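Local coordinates for protein tyrocidine synthase 2 (Brevibacillus parabrevis, PDB 6TA8) that is a non-ribosomal peptide synthetase, of which this chain is a two-lobed member of the condensation-domain family, at residues D199-W204 / G321-Q326; D168-R173 / E303-E308; A205-K210 / E308-E313. All coordinates share one frame; numbering follows the deposited sequence.

Contact 1: residues D199-W204 / G321-Q326; sequences DSFKDW and GWFTSQ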
loop_
_atom_site.group_PDB
_atom_site.type_symbol
_atom_site.label_atom_id
_atom_site.label_comp_id
_atom_site.label_asym_id
_atom_site.label_seq_id
_atom_site.Cartn_x
_atom_site.Cartn_y
_atom_site.Cartn_z
ATOM N N ASP A 199 -5.142 -19.469 3.331
ATOM C CA ASP A 199 -5.524 -19.711 1.947
ATOM C C ASP A 199 -4.489 -19.114 1.002
ATOM O O ASP A 199 -4.059 -17.970 1.176
ATOM C CB ASP A 199 -6.906 -19.127 1.666
ATOM C CG ASP A 199 -8.019 -19.932 2.311
ATOM O OD1 ASP A 199 -7.863 -21.164 2.440
ATOM O OD2 ASP A 199 -9.049 -19.334 2.687
ATOM N N SER A 200 -4.085 -19.896 0.006
ATOM C CA SER A 200 -3.096 -19.441 -0.956
ATOM C C SER A 200 -3.658 -18.309 -1.812
ATOM O O SER A 200 -4.873 -18.134 -1.942
ATOM C CB SER A 200 -2.647 -20.596 -1.850
ATOM O OG SER A 200 -3.688 -20.997 -2.724
ATOM N N PHE A 201 -2.745 -17.530 -2.398
ATOM C CA PHE A 201 -3.154 -16.477 -3.319
ATOM C C PHE A 201 -3.798 -17.042 -4.577
ATOM O O PHE A 201 -4.586 -16.343 -5.224
ATOM C CB PHE A 201 -1.955 -15.603 -3.690
ATOM C CG PHE A 201 -2.324 -14.359 -4.446
ATOM C CD1 PHE A 201 -2.803 -13.245 -3.777
ATOM C CD2 PHE A 201 -2.194 -14.305 -5.823
ATOM C CE1 PHE A 201 -3.147 -12.099 -4.470
ATOM C CE2 PHE A 201 -2.536 -13.163 -6.521
ATOM C CZ PHE A 201 -3.012 -12.058 -5.842
ATOM N N LYS A 202 -3.478 -18.286 -4.938
ATOM C CA LYS A 202 -4.154 -18.930 -6.058
ATOM C C LYS A 202 -5.606 -19.242 -5.717
ATOM O O LYS A 202 -6.494 -19.100 -6.566
ATOM C CB LYS A 202 -3.407 -20.203 -6.458
ATOM C CG LYS A 202 -4.046 -20.969 -7.606
ATOM C CD LYS A 202 -3.389 -22.327 -7.795
ATOM C CE LYS A 202 -4.065 -23.119 -8.902
ATOM N NZ LYS A 202 -3.524 -24.504 -9.002
ATOM N N ASP A 203 -5.869 -19.663 -4.477
ATOM C CA ASP A 203 -7.240 -19.937 -4.060
ATOM C C ASP A 203 -8.053 -18.658 -3.917
ATOM O O ASP A 203 -9.255 -18.653 -4.205
ATOM C CB ASP A 203 -7.246 -20.713 -2.743
ATOM C CG ASP A 203 -6.723 -22.127 -2.894
ATOM O OD1 ASP A 203 -6.843 -22.693 -4.003
ATOM O OD2 ASP A 203 -6.193 -22.674 -1.903
ATOM N N TRP A 204 -7.419 -17.570 -3.474
ATOM C CA TRP A 204 -8.128 -16.302 -3.335
ATOM C C TRP A 204 -8.570 -15.768 -4.693
ATOM O O TRP A 204 -9.726 -15.366 -4.866
ATOM C CB TRP A 204 -7.244 -15.284 -2.613
ATOM C CG TRP A 204 -7.787 -13.887 -2.630
ATOM C CD1 TRP A 204 -7.539 -12.920 -3.561
ATOM C CD2 TRP A 204 -8.668 -13.297 -1.666
ATOM N NE1 TRP A 204 -8.213 -11.768 -3.239
ATOM C CE2 TRP A 204 -8.914 -11.972 -2.079
ATOM C CE3 TRP A 204 -9.275 -13.761 -0.495
ATOM C CZ2 TRP A 204 -9.739 -11.108 -1.365
ATOM C CZ3 TRP A 204 -10.093 -12.902 0.214
ATOM C CH2 TRP A 204 -10.318 -11.590 -0.224
ATOM N N GLY A 321 0.401 -11.214 -0.396
ATOM C CA GLY A 321 -0.027 -10.915 -1.749
ATOM C C GLY A 321 -0.387 -9.453 -1.861
ATOM O O GLY A 321 -0.290 -8.689 -0.897
ATOM N N TRP A 322 -0.802 -9.068 -3.067
ATOM C CA TRP A 322 -1.259 -7.706 -3.342
ATOM C C TRP A 322 -2.784 -7.720 -3.314
ATOM O O TRP A 322 -3.443 -7.964 -4.325
ATOM C CB TRP A 322 -0.717 -7.199 -4.675
ATOM C CG TRP A 322 -0.801 -5.707 -4.820
ATOM C CD1 TRP A 322 -1.125 -4.808 -3.845
ATOM C CD2 TRP A 322 -0.563 -4.941 -6.008
ATOM N NE1 TRP A 322 -1.101 -3.531 -4.352
ATOM C CE2 TRP A 322 -0.758 -3.586 -5.678
ATOM C CE3 TRP A 322 -0.201 -5.270 -7.318
ATOM C CZ2 TRP A 322 -0.603 -2.560 -6.608
ATOM C CZ3 TRP A 322 -0.048 -4.249 -8.241
ATOM C CH2 TRP A 322 -0.250 -2.912 -7.881
ATOM N N PHE A 323 -3.345 -7.452 -2.136
ATOM C CA PHE A 323 -4.784 -7.484 -1.918
ATOM C C PHE A 323 -5.420 -6.100 -1.966
ATOM O O PHE A 323 -6.603 -5.965 -1.638
ATOM C CB PHE A 323 -5.099 -8.146 -0.574
ATOM C CG PHE A 323 -4.869 -9.630 -0.553
ATOM C CD1 PHE A 323 -3.583 -10.149 -0.552
ATOM C CD2 PHE A 323 -5.939 -10.507 -0.520
ATOM C CE1 PHE A 323 -3.372 -11.516 -0.529
ATOM C CE2 PHE A 323 -5.736 -11.873 -0.494
ATOM C CZ PHE A 323 -4.451 -12.378 -0.500
ATOM N N THR A 324 -4.666 -5.078 -2.368
ATOM C CA THR A 324 -5.143 -3.701 -2.293
ATOM C C THR A 324 -6.426 -3.515 -3.095
ATOM O O THR A 324 -6.514 -3.920 -4.257
ATOM C CB THR A 324 -4.060 -2.745 -2.797
ATOM O OG1 THR A 324 -2.985 -2.700 -1.853
ATOM C CG2 THR A 324 -4.621 -1.342 -2.986
ATOM N N SER A 325 -7.423 -2.906 -2.461
ATOM C CA SER A 325 -8.691 -2.582 -3.100
ATOM C C SER A 325 -8.832 -1.070 -3.184
ATOM O O SER A 325 -8.687 -0.372 -2.174
ATOM C CB SER A 325 -9.867 -3.182 -2.326
ATOM O OG SER A 325 -10.134 -2.436 -1.150
ATOM N N GLN A 326 -9.111 -0.568 -4.382
ATOM C CA GLN A 326 -9.283 0.856 -4.622
ATOM C C GLN A 326 -10.740 1.154 -4.946
ATOM O O GLN A 326 -11.389 0.403 -5.681
ATOM C CB GLN A 326 -8.383 1.336 -5.765
ATOM C CG GLN A 326 -6.898 1.318 -5.436
ATOM C CD GLN A 326 -6.032 1.666 -6.631
ATOM O OE1 GLN A 326 -6.408 1.422 -7.777
ATOM N NE2 GLN A 326 -4.863 2.239 -6.368
#
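Phe201 and Gly321 are the nearest backbone pair, with CA atoms 6.6 Å apart. Here the first turn of a helix meets the irregular chain that leads into a strand. No hydrogen bond crosses between the segments. Aromatic side chains make the contact: Phe201, Trp204 and Phe323 form a buried cluster. The two helix residues lie three positions apart, and both present their rings to Phe323.

Phe323 CG stands anti to its carbonyl carbon (chi1 -72°), which swings the ring toward the helix. Its CE2 corner points into the centre of the Trp204 indole face, and CE2 is 3.5 Å from Trp204 CD2. This is an edge-to-face pair with planes at 57°, well tilted from a perfect T.

Phe201 meets Phe323 differently. It turns its own edge to the Phe323 face, and the pair is an offset edge-to-face stack. The ring centroids of Phe201 and Phe323 are 5.5 Å apart and their planes stand at 83°. The closest atoms are Phe201 CD1 and Phe323 CE1, at 3.7 Å. Phe323 thus gives an edge to one partner and a face to the other. Phe201 CD1 also lies 4.2 Å from Gly321 CA.

Ser200 is the N-cap of the helix. Its OG accepts from Asp203 N at 3.1 Å. Trp322 turns its indole away and stacks with His164.

The cluster fills the space where the start of helix 201-212 passes the chain before strand 325-332. Helix 39-46 reaches Phe201 through Gln41 and packs on Trp322 through Ile40 and Phe44. Ser325 pairs with Gly304 of the adjacent strand 297-304.

Contact 2: residues D168-R173 / E303-E308; sequences DGVSWR and EGHGRE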
loop_
_atom_site.group_PDB
_atom_site.type_symbol
_atom_site.label_atom_id
_atom_site.label_comp_id
_atom_site.label_asym_id
_atom_site.label_seq_id
_atom_site.Cartn_x
_atom_site.Cartn_y
_atom_site.Cartn_z
ATOM N N ASP A 168 1.782 -6.275 -0.177
ATOM C CA ASP A 168 1.123 -5.030 0.197
ATOM C C ASP A 168 1.461 -4.735 1.656
ATOM O O ASP A 168 2.325 -5.384 2.252
ATOM C CB ASP A 168 -0.388 -5.103 -0.067
ATOM C CG ASP A 168 -1.069 -6.241 0.679
ATOM O OD1 ASP A 168 -0.389 -6.994 1.404
ATOM O OD2 ASP A 168 -2.301 -6.381 0.532
ATOM N N GLY A 169 0.767 -3.753 2.234
ATOM C CA GLY A 169 1.096 -3.319 3.585
ATOM C C GLY A 169 0.952 -4.423 4.616
ATOM O O GLY A 169 1.837 -4.633 5.448
ATOM N N VAL A 170 -0.172 -5.144 4.577
ATOM C CA VAL A 170 -0.397 -6.217 5.542
ATOM C C VAL A 170 0.599 -7.349 5.324
ATOM O O VAL A 170 1.066 -7.976 6.284
ATOM C CB VAL A 170 -1.853 -6.713 5.459
ATOM C CG1 VAL A 170 -2.071 -7.899 6.387
ATOM C CG2 VAL A 170 -2.817 -5.587 5.798
ATOM N N SER A 171 0.948 -7.625 4.064
ATOM C CA SER A 171 1.915 -8.680 3.775
ATOM C C SER A 171 3.273 -8.390 4.402
ATOM O O SER A 171 3.987 -9.321 4.789
ATOM C CB SER A 171 2.060 -8.861 2.263
ATOM O OG SER A 171 0.823 -9.216 1.665
ATOM N N TRP A 172 3.644 -7.113 4.513
ATOM C CA TRP A 172 4.925 -6.771 5.124
ATOM C C TRP A 172 4.926 -7.055 6.620
ATOM O O TRP A 172 5.968 -7.418 7.178
ATOM C CB TRP A 172 5.260 -5.304 4.857
ATOM C CG TRP A 172 5.856 -5.069 3.502
ATOM C CD1 TRP A 172 5.248 -4.487 2.427
ATOM C CD2 TRP A 172 7.178 -5.416 3.075
ATOM N NE1 TRP A 172 6.111 -4.448 1.358
ATOM C CE2 TRP A 172 7.303 -5.014 1.731
ATOM C CE3 TRP A 172 8.269 -6.028 3.700
ATOM C CZ2 TRP A 172 8.473 -5.202 1.002
ATOM C CZ3 TRP A 172 9.430 -6.215 2.975
ATOM C CH2 TRP A 172 9.524 -5.803 1.639
ATOM N N ARG A 173 3.778 -6.900 7.285
ATOM C CA ARG A 173 3.704 -7.233 8.703
ATOM C C ARG A 173 3.870 -8.733 8.922
ATOM O O ARG A 173 4.489 -9.157 9.905
ATOM C CB ARG A 173 2.380 -6.747 9.293
ATOM C CG ARG A 173 1.964 -5.365 8.825
ATOM C CD ARG A 173 0.508 -5.093 9.156
ATOM N NE ARG A 173 0.362 -4.043 10.159
ATOM C CZ ARG A 173 -0.008 -2.797 9.884
ATOM N NH1 ARG A 173 -0.119 -1.902 10.856
ATOM N NH2 ARG A 173 -0.269 -2.446 8.632
ATOM N N GLU A 303 -7.700 3.535 -0.482
ATOM C CA GLU A 303 -7.233 2.161 -0.597
ATOM C C GLU A 303 -7.516 1.403 0.693
ATOM O O GLU A 303 -7.280 1.916 1.791
ATOM C CB GLU A 303 -5.736 2.115 -0.913
ATOM C CG GLU A 303 -5.348 2.853 -2.187
ATOM C CD GLU A 303 -3.878 2.695 -2.531
ATOM O OE1 GLU A 303 -3.104 2.250 -1.658
ATOM O OE2 GLU A 303 -3.500 3.015 -3.678
ATOM N N GLY A 304 -8.027 0.177 0.551
ATOM C CA GLY A 304 -8.305 -0.683 1.677
ATOM C C GLY A 304 -7.480 -1.959 1.610
ATOM O O GLY A 304 -6.841 -2.268 0.595
ATOM N N HIS A 305 -7.501 -2.706 2.717
ATOM C CA HIS A 305 -6.718 -3.937 2.794
ATOM C C HIS A 305 -7.178 -4.961 1.766
ATOM O O HIS A 305 -6.362 -5.736 1.256
ATOM C CB HIS A 305 -6.796 -4.526 4.203
ATOM C CG HIS A 305 -6.058 -3.731 5.233
ATOM N ND1 HIS A 305 -5.891 -4.166 6.530
ATOM C CD2 HIS A 305 -5.441 -2.527 5.159
ATOM C CE1 HIS A 305 -5.204 -3.265 7.210
ATOM N NE2 HIS A 305 -4.918 -2.261 6.401
ATOM N N GLY A 306 -8.472 -4.980 1.452
ATOM C CA GLY A 306 -8.996 -5.880 0.445
ATOM C C GLY A 306 -9.110 -7.327 0.862
ATOM O O GLY A 306 -9.416 -8.175 0.019
ATOM N N ARG A 307 -8.869 -7.641 2.129
ATOM C CA ARG A 307 -9.002 -9.007 2.638
ATOM C C ARG A 307 -10.374 -9.220 3.268
ATOM O O ARG A 307 -10.498 -9.639 4.419
ATOM C CB ARG A 307 -7.885 -9.307 3.630
ATOM C CG ARG A 307 -6.499 -9.382 2.998
ATOM C CD ARG A 307 -5.402 -9.350 4.053
ATOM N NE ARG A 307 -4.160 -9.963 3.584
ATOM C CZ ARG A 307 -3.182 -9.300 2.974
ATOM N NH1 ARG A 307 -3.298 -7.997 2.754
ATOM N NH2 ARG A 307 -2.087 -9.939 2.583
ATOM N N GLU A 308 -11.425 -8.926 2.506
ATOM C CA GLU A 308 -12.789 -8.989 3.003
ATOM C C GLU A 308 -13.399 -10.362 2.725
ATOM O O GLU A 308 -12.767 -11.255 2.156
ATOM C CB GLU A 308 -13.632 -7.879 2.377
ATOM C CG GLU A 308 -13.031 -6.489 2.508
ATOM C CD GLU A 308 -13.106 -5.951 3.923
ATOM O OE1 GLU A 308 -14.052 -6.316 4.653
ATOM O OE2 GLU A 308 -12.217 -5.161 4.307
#
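Arg307 reaches across to the N-terminal turn of a helix and touches Asp168, Val170 and Ser171. Its CB leaves the backbone toward that helix. CG lies anti to the carbonyl carbon (chi1 -68°), and the chain then runs extended to NE. CG passes the rim of the Phe323 ring near CD2, and NE lies above the ring. NE also approaches Val170 CG1 and gives a weak hydrogen bond to Val316 O. CZ lies beneath Val170, whose CG1 sits over the centre of one guanidinium face. Phe323 lies on the other side in a cation-pi contact, so the flat group is held between an aliphatic and an aromatic side chain.

The two end nitrogens make the polar contacts. NH1 of Arg307 forms a salt bridge with Asp168 OD2 at 2.9 Å. The bond is bent (138°) and uses the syn side of the carboxylate. The carboxylate and guanidinium planes stand 43° apart. A weak bond runs from Arg307 NH1 to Asp168 OD1 at 3.4 Å. NH2 of Arg307 donates to Ser171 OG at 3.1 Å, nearly in the guanidinium plane, and also to Thr319 O.

Asp168 is the N-cap: its OD1 accepts from Ser171 N at 3.0 Å. OD2 also accepts from Phe323 N. Asp168 and Gly169 close the HHxxxDG signature of condensation domains. The Asp-Arg bridge is consistent with a structural part for this aspartate, as in relatives.

His305 takes the flank of Val170. Val170 CG2 stands over the imidazole face in a CH-pi contact, 3.6 Å from the His305 ring centroid.

The contact joins the start of helix 169-187, which follows strand 155-163, to the loop leaving strand 297-304. That strand lies between 383-390 and 325-332 in the six-stranded sheet.

Contact 3: residues A205-K210 / E308-E313; sequences AAQLQK and EDIQNE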
loop_
_atom_site.group_PDB
_atom_site.type_symbol
_atom_site.label_atom_id
_atom_site.label_comp_id
_atom_site.label_asym_id
_atom_site.label_seq_id
_atom_site.Cartn_x
_atom_site.Cartn_y
_atom_site.Cartn_z
ATOM N N ALA A 205 -7.660 -15.758 -5.670
ATOM C CA ALA A 205 -8.010 -15.272 -7.001
ATOM C C ALA A 205 -9.023 -16.181 -7.684
ATOM O O ALA A 205 -9.843 -15.706 -8.478
ATOM C CB ALA A 205 -6.755 -15.134 -7.862
ATOM N N ALA A 206 -8.976 -17.485 -7.399
ATOM C CA ALA A 206 -9.979 -18.393 -7.942
ATOM C C ALA A 206 -11.348 -18.132 -7.324
ATOM O O ALA A 206 -12.365 -18.137 -8.027
ATOM C CB ALA A 206 -9.555 -19.843 -7.714
ATOM N N GLN A 207 -11.393 -17.905 -6.010
ATOM C CA GLN A 207 -12.656 -17.574 -5.361
ATOM C C GLN A 207 -13.105 -16.160 -5.711
ATOM O O GLN A 207 -14.304 -15.864 -5.676
ATOM C CB GLN A 207 -12.521 -17.744 -3.845
ATOM C CG GLN A 207 -13.760 -17.373 -3.038
ATOM C CD GLN A 207 -15.023 -18.033 -3.555
ATOM O OE1 GLN A 207 -15.033 -19.220 -3.880
ATOM N NE2 GLN A 207 -16.100 -17.261 -3.633
ATOM N N LEU A 208 -12.161 -15.283 -6.063
ATOM C CA LEU A 208 -12.515 -13.910 -6.404
ATOM C C LEU A 208 -13.343 -13.841 -7.680
ATOM O O LEU A 208 -14.196 -12.954 -7.815
ATOM C CB LEU A 208 -11.250 -13.065 -6.543
ATOM C CG LEU A 208 -11.396 -11.551 -6.387
ATOM C CD1 LEU A 208 -11.992 -11.199 -5.035
ATOM C CD2 LEU A 208 -10.048 -10.882 -6.564
ATOM N N GLN A 209 -13.115 -14.759 -8.621
ATOM C CA GLN A 209 -13.905 -14.765 -9.848
ATOM C C GLN A 209 -15.307 -15.308 -9.597
ATOM O O GLN A 209 -16.278 -14.832 -10.195
ATOM C CB GLN A 209 -13.191 -15.580 -10.927
ATOM C CG GLN A 209 -13.928 -15.634 -12.258
ATOM C CD GLN A 209 -14.125 -14.262 -12.875
ATOM O OE1 GLN A 209 -13.202 -13.449 -12.921
ATOM N NE2 GLN A 209 -15.334 -14.000 -13.355
ATOM N N LYS A 210 -15.432 -16.304 -8.716
ATOM C CA LYS A 210 -16.752 -16.815 -8.362
ATOM C C LYS A 210 -17.571 -15.756 -7.635
ATOM O O LYS A 210 -18.758 -15.570 -7.927
ATOM C CB LYS A 210 -16.617 -18.072 -7.503
ATOM C CG LYS A 210 -15.977 -19.250 -8.219
ATOM C CD LYS A 210 -15.754 -20.413 -7.266
ATOM C CE LYS A 210 -15.161 -21.613 -7.985
ATOM N NZ LYS A 210 -14.848 -22.723 -7.043
ATOM N N GLU A 308 -11.425 -8.926 2.506
ATOM C CA GLU A 308 -12.789 -8.989 3.003
ATOM C C GLU A 308 -13.399 -10.362 2.725
ATOM O O GLU A 308 -12.767 -11.255 2.156
ATOM C CB GLU A 308 -13.632 -7.879 2.377
ATOM C CG GLU A 308 -13.031 -6.489 2.508
ATOM C CD GLU A 308 -13.106 -5.951 3.923
ATOM O OE1 GLU A 308 -14.052 -6.316 4.653
ATOM O OE2 GLU A 308 -12.217 -5.161 4.307
ATOM N N ASP A 309 -14.655 -10.528 3.132
ATOM C CA ASP A 309 -15.373 -11.785 2.952
ATOM C C ASP A 309 -15.909 -11.854 1.527
ATOM O O ASP A 309 -16.842 -11.128 1.171
ATOM C CB ASP A 309 -16.501 -11.901 3.973
ATOM C CG ASP A 309 -17.282 -13.197 3.842
ATOM O OD1 ASP A 309 -16.762 -14.154 3.235
ATOM O OD2 ASP A 309 -18.423 -13.254 4.351
ATOM N N ILE A 310 -15.319 -12.725 0.711
ATOM C CA ILE A 310 -15.801 -12.966 -0.644
ATOM C C ILE A 310 -16.490 -14.323 -0.669
ATOM O O ILE A 310 -16.421 -15.051 -1.667
ATOM C CB ILE A 310 -14.656 -12.894 -1.672
ATOM C CG1 ILE A 310 -13.536 -13.868 -1.300
ATOM C CG2 ILE A 310 -14.116 -11.475 -1.770
ATOM C CD1 ILE A 310 -12.442 -13.964 -2.342
ATOM N N GLN A 311 -17.155 -14.665 0.438
ATOM C CA GLN A 311 -17.822 -15.950 0.631
ATOM C C GLN A 311 -16.817 -17.097 0.612
ATOM O O GLN A 311 -15.604 -16.866 0.532
ATOM C CB GLN A 311 -18.911 -16.163 -0.426
ATOM C CG GLN A 311 -19.993 -15.089 -0.420
ATOM C CD GLN A 311 -20.927 -15.190 -1.611
ATOM O OE1 GLN A 311 -20.741 -16.030 -2.492
ATOM N NE2 GLN A 311 -21.937 -14.329 -1.644
ATOM N N ASN A 312 -17.314 -18.331 0.709
ATOM C CA ASN A 312 -16.526 -19.562 0.753
ATOM C C ASN A 312 -15.663 -19.674 2.004
ATOM O O ASN A 312 -14.774 -20.535 2.059
ATOM C CB ASN A 312 -15.646 -19.721 -0.494
ATOM C CG ASN A 312 -15.277 -21.165 -0.769
ATOM O OD1 ASN A 312 -15.917 -21.839 -1.577
ATOM N ND2 ASN A 312 -14.239 -21.649 -0.097
ATOM N N GLU A 313 -15.901 -18.831 3.015
ATOM C CA GLU A 313 -15.187 -18.894 4.294
ATOM C C GLU A 313 -13.674 -18.798 4.104
ATOM O O GLU A 313 -12.900 -19.481 4.779
ATOM C CB GLU A 313 -15.554 -20.162 5.069
ATOM C CG GLU A 313 -17.049 -20.376 5.240
ATOM C CD GLU A 313 -17.547 -21.607 4.508
ATOM O OE1 GLU A 313 -16.753 -22.554 4.325
ATOM O OE2 GLU A 313 -18.734 -21.629 4.117
#
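Gln207 carries most of this contact and meets Ile310, Gln311 and Asn312. Its CG lies anti to the backbone N, which sends the chain out from the helix. A bend at chi2 (51°) then turns the amide along the loop backbone. NE2 of Gln207 donates to Ile310 O at 3.0 Å. The donor lies almost straight out from the carbonyl (C=O...N 167°), though the oxygen is tilted from the Gln207 amide plane.

Gln207 CG rests 3.7 Å from Ile310 CD1 and also lies near the Ile310 carbonyl oxygen. At the outer end, Gln207 OE1 lies 3.5 Å from Asn312 CB. The two side-chain amide planes are only 24° apart.

Ile310 points its CD1 at the helix, where it touches both Gln207 and Leu208. Leu208 leaves its helix facing away, but its end turns back. Its CD1 meets Ile310 CD1 at 3.9 Å, and the side chains cross at about a right angle. Just before, Asp309 OD1 accepts from Gln311 N at 2.9 Å, forming an Asx turn.

The loop between strands 297-304 and 325-332 is thus laid along the middle of helix 201-212. Trp204 and Tyr211 of that helix also touch Ile310.

How the contacts relate
Along the chain the order is 168-173, 199-204, 205-210, 303-308, 308-313, 321-326. Contact 3 falls wholly between the segments of contact 1, while contact 2 alternates with both. Contacts 1 and 3 use successive turns of helix 201-212, their centres about 10 Å apart. Contacts 1 and 2 have centres about 9 Å apart and reach neighbouring strands, 325-332 and 297-304, of one sheet. Gly321 O of contact 1 also probably bonds Ser171 OG of contact 2. Contacts 2 and 3 have centres about 16 Å apart and share Glu308. Together they fix the loop between those strands, probably the floor loop of condensation domains, against two consecutive helices.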